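Local coordinates for protein cellobiose 2-epimerase (Spirochaeta thermophila DSM 6192, PDB 5ZIG) that probably catalyses the reversible epimerization of cellobiose to 4-O-beta-D-glucopyranosyl-D-mannose, as a member of the N-acylglucosamine 2-epimerase family, at residues G32-I37 / L80-N85; H63-S68 / N386-L391; A131-S136 / E140-A145; A19-D24 / G358-A363. All coordinates share one frame; numbering follows the deposited sequence.

Contact 1. Residues G32-I37 / L80-N85; sequences GQQDPI and LEAAGN
N85 of helix 77-94 donates a hydrogen bond from its amide ND2 to OE1 of Q34, in the loop that follows helix 7-31. The ND2 to OE1 separation is 2.9 Å and the N-H...O angle 147°. The donor lies in the carbonyl plane of Q34, on a lone pair of OE1, whereas OE1 is tilted out of the N85 amide plane; the side chains slide past each other in opposite directions, their amide planes 36° apart.

The close-packed part of the contact is gathered round this one oxygen. OE1 of Q34 also sits 3.4 Å from CA and 3.6 Å from CB of buried A82, one helical turn before N85, while CB of Q34 passes 3.5 Å from ND2 of N85. Both amides are tied down further: NE2 of Q34 donates to the carbonyl of L31, and OD1 of N85 accepts from the backbone N of G40.

The loop then turns outward. D35 points its carboxylate away from the helix, forming an Asx turn (OD1 of D35 to N of I37, 2.9 Å) and a salt bridge to K55, and P36 and I37 are exposed to solvent. Only 141 Å² is buried in total, as befits a loop fastened by amides to an outer helix of an (alpha/alpha)6 barrel, the fold of this epimerase family.

Contact 2. Residues H63-S68 / N386-L391; sequences HLWTFS and NSRACL
W65 and R388 meet where the six-membered end of the indole reaches the aliphatic stem of the arginine, joining helices 57-73 and 384-402. Starting at the arginine's root, CB of R388 is 3.6 Å from CH2 of W65 and slightly farther from CZ3, approaching the ring obliquely. CG of R388, placed opposite the backbone N (chi1 -175°), continues past the same corner at 3.7 Å from CH2 of W65, and CD of R388 is 3.9 Å from CH2 of W65. At chi3 (68°) the chain bends, and the guanidinium leaves the tryptophan, its plane 83° from that of the indole. NH1 then forms a salt bridge with E199, while NH2 is paired with both E320 and E256. Three carboxylates thus hold the buried guanidinium, fixing its rotation. A bound 1,2-ethanediol lies about 4 Å from the arginine side chain.

Closer to the backbones, the methyl CG2 of T66 rests 3.5 Å from OG of S387 and also lies against the serine CB, at the level where the helices come nearest (CA of T66 to CA of S387, 6.6 Å). No hydrogen bond joins these two residues: OG1 of T66 is engaged with the carbonyl of R62, and OG of S387 with that of S383.

The buried pair of helices is flanked by helix 7-31, whose L22, I26 and L27 cover S387 and T66. W65 stacks on Y127 of helix 119-136, and R388 packs against W259 and L260 of helix 251-269.

Contact 3. Residues A131-S136 / E140-A145; sequences AYHTAS and EALTLA
Y132 is the first residue of 131-136 to touch helix 139-156. With its CG trans to N and beside the carbonyl carbon, the ring turns an edge to A141: CD2 of Y132 is 3.7 Å from the A141 methyl, CB, near the ring plane. The phenol also stacks with Y87 of helix 77-94, so the alanine fills in beside an aromatic pair.

H133 follows, pointing at the second helix, and contributes the most area on its side. L142 lies across one face of its imidazole. CB of L142 is 3.9 Å from the ring centroid and 24° off the normal, a CH-pi contact displaced toward ND1 of H133, which it approaches to 3.6 Å. The leucine's branches extend over the rest of the ring, CD2 of L142 to 3.8 Å from NE2 of H133 and CD1 of L142 toward CD2 and CG of H133. ND1 is hydrogen-bonded to the carbonyl of D138 in the connection between the helices, which helps fix the rotation of the imidazole beneath the leucine.

S136 closes the segment and returns to Y132. Its OG donates to O of Y132 at 2.8 Å, from above the carbonyl plane, and sits over the centre of the Y132 ring, 3.2 Å above its plane; the same carbonyl also accepts from the backbone N of S136. OG is hydrogen-bonded to N of D138 as well, tying the helix end to the turn.

The axes of 131-136 and 140-145 approach to 8.5 Å, with 163° between their directions: an antiparallel helical hairpin, as found in the (alpha/alpha)6 barrel of this family.

Contact 4. Residues A19-D24 / G358-A363; sequences AAQLFD and GEWFWA
Q21 and W360 make the whole contact through a single hydrogen bond between buried polar groups. The indole NE1 of W360 donates to OE1 of Q21 over 3.0 Å, with an N-H...O angle of 153°. OE1 lies at the pyrrole edge, slightly out of the ring plane, and the donor is tilted from the carbonyl plane of the glutamine. Amide and indole planes are 51° apart. A bend at chi2 (-66°) in Q21 swings the amide toward the indole.

The whole interface is small, 69 Å² over both sides, and no apolar pair is made across it. Other parts of the fold enclose the pair, I26, W345 and M349 touching Q21, and I26, I348 and N386 touching W360.

Charged and polar bonds also hold the loop. OE1 of E359 accepts from the backbone N of W360 at 2.6 Å, from above the carboxylate plane, and forms a salt bridge with K381. OE2 of E359 receives W30 NE1, so the carboxylate ties the loop to helix 7-31.

Such a tie between the N-terminal helix and a late loop, with Q21 and W360 339 residues apart, is consistent with ring closure of an (alpha/alpha)6 barrel.

Contact 2 is the most central of the four, about 10 Å from the centre of the chain; the clustered glutamates at R388 are consistent with a pocket inside the barrel, as is the ethanediol, though it probably comes from the crystallisation liquor. Contact 4 lies about 11 Å away, centre to centre, and touches it directly: ND2 of N386 is 2.8 Å from OE2 of E359, a probable hydrogen bond, and L22 packs on S387 and L391. On the other flank, F67 and L64 meet A82 and A83 of contact 1, while S68 and W65 meet Y132, A135 and A131 of contact 3. Contacts 1 and 3 also touch, through G84 and Y132. Contacts 3 and 4 stay apart, their centres about 26 Å distant.

Contact 1. Residues G32-I37 / L80-N85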
loop_
_atom_site.group_PDB
_atom_site.type_symbol
_atom_site.label_atom_id
_atom_site.label_comp_id
_atom_site.label_asym_id
_atom_site.label_seq_id
_atom_site.Cartn_x
_atom_site.Cartn_y
_atom_site.Cartn_z
ATOM N N GLY A 32 -19.127 -7.269 5.989
ATOM C CA GLY A 32 -20.300 -7.741 5.294
ATOM C C GLY A 32 -20.072 -8.203 3.870
ATOM O O GLY A 32 -21.047 -8.367 3.136
ATOM N N GLN A 33 -18.822 -8.414 3.447
ATOM C CA GLN A 33 -18.516 -8.791 2.067
ATOM C C GLN A 33 -17.734 -10.101 1.978
ATOM O O GLN A 33 -17.035 -10.330 0.989
ATOM C CB GLN A 33 -17.734 -7.689 1.352
ATOM C CG GLN A 33 -18.344 -6.315 1.451
ATOM C CD GLN A 33 -19.410 -6.094 0.426
ATOM O OE1 GLN A 33 -19.844 -7.030 -0.246
ATOM N NE2 GLN A 33 -19.839 -4.851 0.284
ATOM N N GLN A 34 -17.811 -10.939 3.006
ATOM C CA GLN A 34 -17.216 -12.263 2.976
ATOM C C GLN A 34 -18.162 -13.248 2.284
ATOM O O GLN A 34 -19.377 -13.227 2.504
ATOM C CB GLN A 34 -16.912 -12.719 4.404
ATOM C CG GLN A 34 -16.224 -11.646 5.259
ATOM C CD GLN A 34 -15.865 -12.142 6.638
ATOM O OE1 GLN A 34 -14.995 -13.007 6.799
ATOM N NE2 GLN A 34 -16.533 -11.598 7.651
ATOM N N ASP A 35 -17.591 -14.109 1.447
ATOM C CA ASP A 35 -18.280 -15.161 0.705
ATOM C C ASP A 35 -18.562 -16.364 1.602
ATOM O O ASP A 35 -17.630 -17.079 1.991
ATOM C CB ASP A 35 -17.417 -15.587 -0.492
ATOM C CG ASP A 35 -18.178 -16.399 -1.522
ATOM O OD1 ASP A 35 -19.013 -17.254 -1.143
ATOM O OD2 ASP A 35 -17.897 -16.203 -2.725
ATOM N N PRO A 36 -19.830 -16.635 1.933
ATOM C CA PRO A 36 -20.148 -17.767 2.821
ATOM C C PRO A 36 -20.199 -19.127 2.129
ATOM O O PRO A 36 -20.330 -20.144 2.819
ATOM C CB PRO A 36 -21.515 -17.392 3.377
ATOM C CG PRO A 36 -22.169 -16.640 2.216
ATOM C CD PRO A 36 -21.038 -15.905 1.509
ATOM N N ILE A 37 -20.096 -19.177 0.809
ATOM C CA ILE A 37 -20.066 -20.446 0.095
ATOM C C ILE A 37 -18.639 -20.882 -0.173
ATOM O O ILE A 37 -18.238 -21.990 0.187
ATOM C CB ILE A 37 -20.870 -20.335 -1.215
ATOM C CG1 ILE A 37 -22.306 -19.930 -0.910
ATOM C CG2 ILE A 37 -20.787 -21.667 -2.030
ATOM C CD1 ILE A 37 -23.098 -19.611 -2.135
ATOM N N LEU A 80 -10.625 -11.171 13.907
ATOM C CA LEU A 80 -9.805 -12.360 13.787
ATOM C C LEU A 80 -10.489 -13.372 12.872
ATOM O O LEU A 80 -9.848 -13.962 11.996
ATOM C CB LEU A 80 -9.525 -12.941 15.174
ATOM C CG LEU A 80 -8.673 -14.189 15.303
ATOM C CD1 LEU A 80 -7.327 -14.027 14.599
ATOM C CD2 LEU A 80 -8.480 -14.517 16.767
ATOM N N GLU A 81 -11.806 -13.535 13.024
ATOM C CA GLU A 81 -12.570 -14.439 12.166
ATOM C C GLU A 81 -12.432 -14.069 10.693
ATOM O O GLU A 81 -12.156 -14.929 9.843
ATOM C CB GLU A 81 -14.045 -14.434 12.593
ATOM C CG GLU A 81 -14.267 -15.136 13.924
ATOM C CD GLU A 81 -15.534 -14.704 14.642
ATOM O OE1 GLU A 81 -16.182 -13.721 14.208
ATOM O OE2 GLU A 81 -15.874 -15.353 15.656
ATOM N N ALA A 82 -12.655 -12.798 10.364
ATOM C CA ALA A 82 -12.481 -12.358 8.986
ATOM C C ALA A 82 -11.050 -12.576 8.527
ATOM O O ALA A 82 -10.814 -13.021 7.399
ATOM C CB ALA A 82 -12.880 -10.885 8.842
ATOM N N ALA A 83 -10.080 -12.282 9.396
ATOM C CA ALA A 83 -8.691 -12.552 9.053
ATOM C C ALA A 83 -8.494 -14.037 8.751
ATOM O O ALA A 83 -7.913 -14.396 7.725
ATOM C CB ALA A 83 -7.771 -12.087 10.175
ATOM N N GLY A 84 -8.982 -14.907 9.638
ATOM C CA GLY A 84 -8.910 -16.337 9.380
ATOM C C GLY A 84 -9.579 -16.721 8.076
ATOM O O GLY A 84 -9.083 -17.584 7.345
ATOM N N ASN A 85 -10.712 -16.079 7.762
ATOM C CA ASN A 85 -11.378 -16.346 6.491
ATOM C C ASN A 85 -10.479 -15.959 5.334
ATOM O O ASN A 85 -10.304 -16.727 4.381
ATOM C CB ASN A 85 -12.711 -15.597 6.400
ATOM C CG ASN A 85 -13.360 -15.736 5.026
ATOM O OD1 ASN A 85 -13.229 -16.773 4.363
ATOM N ND2 ASN A 85 -14.054 -14.699 4.589
#

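Contact 2. Residues H63-S68 / N386-L391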
loop_
_atom_site.group_PDB
_atom_site.type_symbol
_atom_site.label_atom_id
_atom_site.label_comp_id
_atom_site.label_asym_id
_atom_site.label_seq_id
_atom_site.Cartn_x
_atom_site.Cartn_y
_atom_site.Cartn_z
ATOM N N HIS A 63 -7.117 -7.685 2.488
ATOM C CA HIS A 63 -8.105 -7.949 3.530
ATOM C C HIS A 63 -7.500 -8.738 4.681
ATOM O O HIS A 63 -7.813 -8.476 5.851
ATOM C CB HIS A 63 -9.314 -8.681 2.950
ATOM C CG HIS A 63 -10.169 -7.820 2.071
ATOM N ND1 HIS A 63 -10.486 -6.513 2.385
ATOM C CD2 HIS A 63 -10.743 -8.068 0.868
ATOM C CE1 HIS A 63 -11.236 -6.001 1.420
ATOM N NE2 HIS A 63 -11.415 -6.929 0.495
ATOM N N LEU A 64 -6.630 -9.712 4.375
ATOM C CA LEU A 64 -5.911 -10.401 5.444
ATOM C C LEU A 64 -5.107 -9.417 6.292
ATOM O O LEU A 64 -5.153 -9.468 7.528
ATOM C CB LEU A 64 -4.987 -11.477 4.873
ATOM C CG LEU A 64 -4.234 -12.205 6.014
ATOM C CD1 LEU A 64 -5.216 -12.743 7.060
ATOM C CD2 LEU A 64 -3.275 -13.332 5.543
ATOM N N TRP A 65 -4.339 -8.533 5.645
ATOM C CA TRP A 65 -3.552 -7.559 6.395
ATOM C C TRP A 65 -4.468 -6.652 7.207
ATOM O O TRP A 65 -4.252 -6.450 8.404
ATOM C CB TRP A 65 -2.655 -6.735 5.460
ATOM C CG TRP A 65 -1.756 -5.726 6.198
ATOM C CD1 TRP A 65 -0.467 -5.929 6.625
ATOM C CD2 TRP A 65 -2.090 -4.374 6.568
ATOM N NE1 TRP A 65 0.013 -4.796 7.234
ATOM C CE2 TRP A 65 -0.960 -3.826 7.209
ATOM C CE3 TRP A 65 -3.227 -3.574 6.401
ATOM C CZ2 TRP A 65 -0.943 -2.522 7.711
ATOM C CZ3 TRP A 65 -3.204 -2.266 6.905
ATOM C CH2 TRP A 65 -2.068 -1.759 7.537
ATOM N N THR A 66 -5.541 -6.159 6.587
ATOM C CA THR A 66 -6.410 -5.210 7.277
ATOM C C THR A 66 -6.989 -5.809 8.557
ATOM O O THR A 66 -6.906 -5.196 9.628
ATOM C CB THR A 66 -7.519 -4.736 6.338
ATOM O OG1 THR A 66 -6.973 -3.817 5.381
ATOM C CG2 THR A 66 -8.645 -4.045 7.119
ATOM N N PHE A 67 -7.532 -7.026 8.487
ATOM C CA PHE A 67 -8.214 -7.577 9.652
ATOM C C PHE A 67 -7.260 -8.110 10.711
ATOM O O PHE A 67 -7.644 -8.194 11.889
ATOM C CB PHE A 67 -9.207 -8.664 9.224
ATOM C CG PHE A 67 -10.459 -8.086 8.617
ATOM C CD1 PHE A 67 -11.437 -7.539 9.423
ATOM C CD2 PHE A 67 -10.618 -8.030 7.252
ATOM C CE1 PHE A 67 -12.575 -6.982 8.875
ATOM C CE2 PHE A 67 -11.755 -7.486 6.692
ATOM C CZ PHE A 67 -12.729 -6.958 7.492
ATOM N N SER A 68 -6.043 -8.479 10.323
ATOM C CA SER A 68 -5.002 -8.751 11.311
ATOM C C SER A 68 -4.701 -7.505 12.151
ATOM O O SER A 68 -4.670 -7.560 13.385
ATOM C CB SER A 68 -3.750 -9.229 10.593
ATOM O OG SER A 68 -3.978 -10.474 9.950
ATOM N N ASN A 386 -6.973 2.798 3.091
ATOM C CA ASN A 386 -7.721 3.581 4.037
ATOM C C ASN A 386 -7.644 3.091 5.481
ATOM O O ASN A 386 -7.484 3.901 6.331
ATOM C CB ASN A 386 -9.155 3.915 3.560
ATOM C CG ASN A 386 -10.031 2.702 3.325
ATOM O OD1 ASN A 386 -9.678 1.597 3.637
ATOM N ND2 ASN A 386 -11.217 2.945 2.791
ATOM N N SER A 387 -7.731 1.799 5.742
ATOM C CA SER A 387 -7.577 1.313 7.073
ATOM C C SER A 387 -6.180 1.651 7.568
ATOM O O SER A 387 -6.035 2.048 8.681
ATOM C CB SER A 387 -7.728 -0.156 7.210
ATOM O OG SER A 387 -9.039 -0.578 7.165
ATOM N N ARG A 388 -5.162 1.405 6.757
ATOM C CA ARG A 388 -3.816 1.760 7.180
ATOM C C ARG A 388 -3.730 3.235 7.542
ATOM O O ARG A 388 -3.105 3.599 8.546
ATOM C CB ARG A 388 -2.800 1.446 6.085
ATOM C CG ARG A 388 -1.335 1.699 6.532
ATOM C CD ARG A 388 -0.310 1.066 5.585
ATOM N NE ARG A 388 -0.285 1.721 4.274
ATOM C CZ ARG A 388 0.613 1.481 3.312
ATOM N NH1 ARG A 388 1.596 0.606 3.500
ATOM N NH2 ARG A 388 0.525 2.117 2.151
ATOM N N ALA A 389 -4.328 4.096 6.715
ATOM C CA ALA A 389 -4.228 5.530 6.938
ATOM C C ALA A 389 -4.852 5.902 8.260
ATOM O O ALA A 389 -4.354 6.787 8.950
ATOM C CB ALA A 389 -4.880 6.295 5.787
ATOM N N CYS A 390 -5.892 5.173 8.661
ATOM C CA CYS A 390 -6.505 5.397 9.963
ATOM C C CYS A 390 -5.609 4.890 11.089
ATOM O O CYS A 390 -5.430 5.575 12.107
ATOM C CB CYS A 390 -7.876 4.713 10.015
ATOM S SG CYS A 390 -9.135 5.398 8.917
ATOM N N LEU A 391 -5.047 3.684 10.932
ATOM C CA LEU A 391 -4.161 3.134 11.957
ATOM C C LEU A 391 -2.870 3.936 12.062
ATOM O O LEU A 391 -2.413 4.247 13.164
ATOM C CB LEU A 391 -3.851 1.664 11.663
ATOM C CG LEU A 391 -5.041 0.719 11.887
ATOM C CD1 LEU A 391 -4.842 -0.577 11.107
ATOM C CD2 LEU A 391 -5.289 0.434 13.375
#

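Contact 3. Residues A131-S136 / E140-A145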
loop_
_atom_site.group_PDB
_atom_site.type_symbol
_atom_site.label_atom_id
_atom_site.label_comp_id
_atom_site.label_asym_id
_atom_site.label_seq_id
_atom_site.Cartn_x
_atom_site.Cartn_y
_atom_site.Cartn_z
ATOM N N ALA A 131 1.576 -9.992 9.140
ATOM C CA ALA A 131 0.563 -9.378 9.988
ATOM C C ALA A 131 -0.319 -10.436 10.631
ATOM O O ALA A 131 -0.611 -10.365 11.831
ATOM C CB ALA A 131 -0.269 -8.397 9.164
ATOM N N TYR A 132 -0.728 -11.445 9.846
ATOM C CA TYR A 132 -1.592 -12.493 10.374
ATOM C C TYR A 132 -0.892 -13.274 11.472
ATOM O O TYR A 132 -1.507 -13.628 12.484
ATOM C CB TYR A 132 -2.029 -13.441 9.256
ATOM C CG TYR A 132 -3.028 -14.467 9.742
ATOM C CD1 TYR A 132 -4.214 -14.051 10.303
ATOM C CD2 TYR A 132 -2.768 -15.839 9.692
ATOM C CE1 TYR A 132 -5.126 -14.931 10.781
ATOM C CE2 TYR A 132 -3.716 -16.761 10.171
ATOM C CZ TYR A 132 -4.898 -16.275 10.713
ATOM O OH TYR A 132 -5.895 -17.090 11.207
ATOM N N HIS A 133 0.387 -13.575 11.275
ATOM C CA HIS A 133 1.142 -14.302 12.291
ATOM C C HIS A 133 1.143 -13.539 13.614
ATOM O O HIS A 133 0.802 -14.096 14.667
ATOM C CB HIS A 133 2.563 -14.557 11.792
ATOM C CG HIS A 133 3.488 -15.051 12.855
ATOM N ND1 HIS A 133 3.532 -16.371 13.239
ATOM C CD2 HIS A 133 4.392 -14.403 13.625
ATOM C CE1 HIS A 133 4.429 -16.517 14.199
ATOM N NE2 HIS A 133 4.971 -15.340 14.446
ATOM N N THR A 134 1.469 -12.241 13.562
ATOM C CA THR A 134 1.425 -11.392 14.753
ATOM C C THR A 134 0.045 -11.407 15.407
ATOM O O THR A 134 -0.068 -11.546 16.630
ATOM C CB THR A 134 1.822 -9.952 14.391
ATOM O OG1 THR A 134 3.126 -9.945 13.798
ATOM C CG2 THR A 134 1.870 -9.071 15.639
ATOM N N ALA A 135 -1.021 -11.276 14.620
ATOM C CA ALA A 135 -2.338 -11.127 15.234
ATOM C C ALA A 135 -2.909 -12.450 15.733
ATOM O O ALA A 135 -3.652 -12.462 16.722
ATOM C CB ALA A 135 -3.312 -10.473 14.256
ATOM N N SER A 136 -2.611 -13.561 15.061
ATOM C CA SER A 136 -3.216 -14.837 15.407
ATOM C C SER A 136 -2.259 -15.802 16.090
ATOM O O SER A 136 -2.716 -16.822 16.623
ATOM C CB SER A 136 -3.816 -15.516 14.148
ATOM O OG SER A 136 -2.809 -15.964 13.248
ATOM N N GLU A 140 2.133 -21.468 10.903
ATOM C CA GLU A 140 2.219 -21.841 9.493
ATOM C C GLU A 140 2.218 -20.614 8.578
ATOM O O GLU A 140 2.883 -20.619 7.531
ATOM C CB GLU A 140 1.071 -22.793 9.143
ATOM C CG GLU A 140 0.731 -22.853 7.669
ATOM C CD GLU A 140 -0.613 -23.505 7.416
ATOM O OE1 GLU A 140 -0.741 -24.719 7.690
ATOM O OE2 GLU A 140 -1.542 -22.799 6.956
ATOM N N ALA A 141 1.497 -19.551 8.966
ATOM C CA ALA A 141 1.478 -18.322 8.174
ATOM C C ALA A 141 2.874 -17.718 8.041
ATOM O O ALA A 141 3.234 -17.209 6.974
ATOM C CB ALA A 141 0.521 -17.295 8.794
ATOM N N LEU A 142 3.664 -17.735 9.125
ATOM C CA LEU A 142 5.026 -17.212 9.035
ATOM C C LEU A 142 5.909 -18.116 8.177
ATOM O O LEU A 142 6.736 -17.628 7.399
ATOM C CB LEU A 142 5.632 -17.026 10.433
ATOM C CG LEU A 142 6.915 -16.177 10.508
ATOM C CD1 LEU A 142 6.625 -14.715 10.186
ATOM C CD2 LEU A 142 7.573 -16.300 11.869
ATOM N N THR A 143 5.741 -19.433 8.285
ATOM C CA THR A 143 6.515 -20.320 7.419
ATOM C C THR A 143 6.208 -20.053 5.948
ATOM O O THR A 143 7.120 -20.018 5.110
ATOM C CB THR A 143 6.248 -21.774 7.798
ATOM O OG1 THR A 143 6.743 -21.992 9.128
ATOM C CG2 THR A 143 6.966 -22.719 6.846
ATOM N N LEU A 144 4.935 -19.790 5.626
ATOM C CA LEU A 144 4.586 -19.481 4.245
ATOM C C LEU A 144 5.171 -18.145 3.805
ATOM O O LEU A 144 5.623 -18.005 2.662
ATOM C CB LEU A 144 3.070 -19.500 4.072
ATOM C CG LEU A 144 2.551 -20.924 3.859
ATOM C CD1 LEU A 144 1.061 -21.006 4.116
ATOM C CD2 LEU A 144 2.865 -21.350 2.442
ATOM N N ALA A 145 5.166 -17.145 4.675
ATOM C CA ALA A 145 5.807 -15.889 4.302
ATOM C C ALA A 145 7.289 -16.113 4.012
ATOM O O ALA A 145 7.851 -15.503 3.097
ATOM C CB ALA A 145 5.608 -14.847 5.404
#

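Contact 4. Residues A19-D24 / G358-A363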
loop_
_atom_site.group_PDB
_atom_site.type_symbol
_atom_site.label_atom_id
_atom_site.label_comp_id
_atom_site.label_asym_id
_atom_site.label_seq_id
_atom_site.Cartn_x
_atom_site.Cartn_y
_atom_site.Cartn_z
ATOM N N ALA A 19 -10.665 7.082 14.084
ATOM C CA ALA A 19 -11.145 5.899 14.790
ATOM C C ALA A 19 -12.565 5.531 14.374
ATOM O O ALA A 19 -12.885 4.343 14.226
ATOM C CB ALA A 19 -11.074 6.121 16.299
ATOM N N ALA A 20 -13.437 6.532 14.206
ATOM C CA ALA A 20 -14.807 6.258 13.780
ATOM C C ALA A 20 -14.829 5.689 12.364
ATOM O O ALA A 20 -15.544 4.723 12.077
ATOM C CB ALA A 20 -15.654 7.532 13.857
ATOM N N GLN A 21 -14.055 6.291 11.467
ATOM C CA GLN A 21 -13.974 5.795 10.105
ATOM C C GLN A 21 -13.547 4.331 10.077
ATOM O O GLN A 21 -14.253 3.488 9.511
ATOM C CB GLN A 21 -13.008 6.657 9.305
ATOM C CG GLN A 21 -13.659 7.870 8.744
ATOM C CD GLN A 21 -14.692 7.517 7.709
ATOM O OE1 GLN A 21 -14.434 6.714 6.810
ATOM N NE2 GLN A 21 -15.871 8.120 7.819
ATOM N N LEU A 22 -12.394 4.011 10.694
ATOM C CA LEU A 22 -11.911 2.628 10.756
ATOM C C LEU A 22 -12.971 1.687 11.314
ATOM O O LEU A 22 -13.382 0.738 10.641
ATOM C CB LEU A 22 -10.626 2.518 11.599
ATOM C CG LEU A 22 -10.023 1.091 11.601
ATOM C CD1 LEU A 22 -9.612 0.719 10.167
ATOM C CD2 LEU A 22 -8.845 0.862 12.542
ATOM N N PHE A 23 -13.428 1.942 12.550
ATOM C CA PHE A 23 -14.194 0.920 13.244
ATOM C C PHE A 23 -15.703 1.000 12.994
ATOM O O PHE A 23 -16.401 -0.008 13.167
ATOM C CB PHE A 23 -13.924 0.968 14.753
ATOM C CG PHE A 23 -12.490 0.679 15.150
ATOM C CD1 PHE A 23 -11.931 -0.582 14.980
ATOM C CD2 PHE A 23 -11.698 1.675 15.710
ATOM C CE1 PHE A 23 -10.617 -0.845 15.349
ATOM C CE2 PHE A 23 -10.381 1.418 16.080
ATOM C CZ PHE A 23 -9.843 0.158 15.904
ATOM N N ASP A 24 -16.234 2.158 12.596
ATOM C CA ASP A 24 -17.669 2.267 12.387
ATOM C C ASP A 24 -18.070 2.309 10.921
ATOM O O ASP A 24 -19.233 2.017 10.611
ATOM C CB ASP A 24 -18.226 3.518 13.092
ATOM C CG ASP A 24 -17.952 3.513 14.585
ATOM O OD1 ASP A 24 -17.922 2.426 15.184
ATOM O OD2 ASP A 24 -17.763 4.596 15.164
ATOM N N GLY A 358 -21.814 3.348 1.399
ATOM C CA GLY A 358 -20.773 2.685 2.154
ATOM C C GLY A 358 -19.356 2.884 1.685
ATOM O O GLY A 358 -19.134 3.271 0.599
ATOM N N GLU A 359 -18.412 2.679 2.586
ATOM C CA GLU A 359 -16.986 2.829 2.339
ATOM C C GLU A 359 -16.584 4.172 1.742
ATOM O O GLU A 359 -17.139 5.166 2.016
ATOM C CB GLU A 359 -16.492 1.671 1.461
ATOM C CG GLU A 359 -15.336 0.872 1.967
ATOM C CD GLU A 359 -14.012 1.372 1.463
ATOM O OE1 GLU A 359 -13.943 2.195 0.578
ATOM O OE2 GLU A 359 -13.025 0.937 1.975
ATOM N N TRP A 360 -15.583 4.154 0.910
ATOM C CA TRP A 360 -15.078 5.294 0.226
ATOM C C TRP A 360 -15.183 5.168 -1.287
ATOM O O TRP A 360 -15.033 4.121 -1.821
ATOM C CB TRP A 360 -13.600 5.527 0.571
ATOM C CG TRP A 360 -13.188 5.842 2.012
ATOM C CD1 TRP A 360 -13.901 5.664 3.137
ATOM C CD2 TRP A 360 -11.944 6.356 2.441
ATOM N NE1 TRP A 360 -13.224 6.017 4.203
ATOM C CE2 TRP A 360 -12.008 6.473 3.818
ATOM C CE3 TRP A 360 -10.791 6.734 1.800
ATOM C CZ2 TRP A 360 -10.958 6.954 4.558
ATOM C CZ3 TRP A 360 -9.772 7.212 2.540
ATOM C CH2 TRP A 360 -9.861 7.314 3.896
ATOM N N PHE A 361 -15.503 6.250 -1.967
ATOM C CA PHE A 361 -15.463 6.246 -3.420
ATOM C C PHE A 361 -14.047 5.955 -3.903
ATOM O O PHE A 361 -13.066 6.292 -3.240
ATOM C CB PHE A 361 -15.963 7.581 -3.955
ATOM C CG PHE A 361 -17.445 7.811 -3.705
ATOM C CD1 PHE A 361 -17.897 8.908 -2.966
ATOM C CD2 PHE A 361 -18.384 6.914 -4.194
ATOM C CE1 PHE A 361 -19.265 9.103 -2.739
ATOM C CE2 PHE A 361 -19.749 7.104 -3.971
ATOM C CZ PHE A 361 -20.189 8.202 -3.247
ATOM N N TRP A 362 -13.945 5.270 -5.053
ATOM C CA TRP A 362 -12.646 5.133 -5.713
ATOM C C TRP A 362 -12.041 6.497 -6.037
ATOM O O TRP A 362 -10.829 6.693 -5.913
ATOM C CB TRP A 362 -12.795 4.312 -6.998
ATOM C CG TRP A 362 -11.522 4.230 -7.787
ATOM C CD1 TRP A 362 -10.949 5.218 -8.544
ATOM C CD2 TRP A 362 -10.675 3.084 -7.917
ATOM N NE1 TRP A 362 -9.789 4.763 -9.117
ATOM C CE2 TRP A 362 -9.599 3.453 -8.755
ATOM C CE3 TRP A 362 -10.727 1.778 -7.413
ATOM C CZ2 TRP A 362 -8.570 2.574 -9.081
ATOM C CZ3 TRP A 362 -9.696 0.902 -7.735
ATOM C CH2 TRP A 362 -8.631 1.309 -8.563
ATOM N N ALA A 363 -12.871 7.441 -6.486
ATOM C CA ALA A 363 -12.389 8.741 -6.932
ATOM C C ALA A 363 -13.548 9.730 -7.055
ATOM O O ALA A 363 -14.709 9.352 -7.262
ATOM C CB ALA A 363 -11.643 8.631 -8.264
#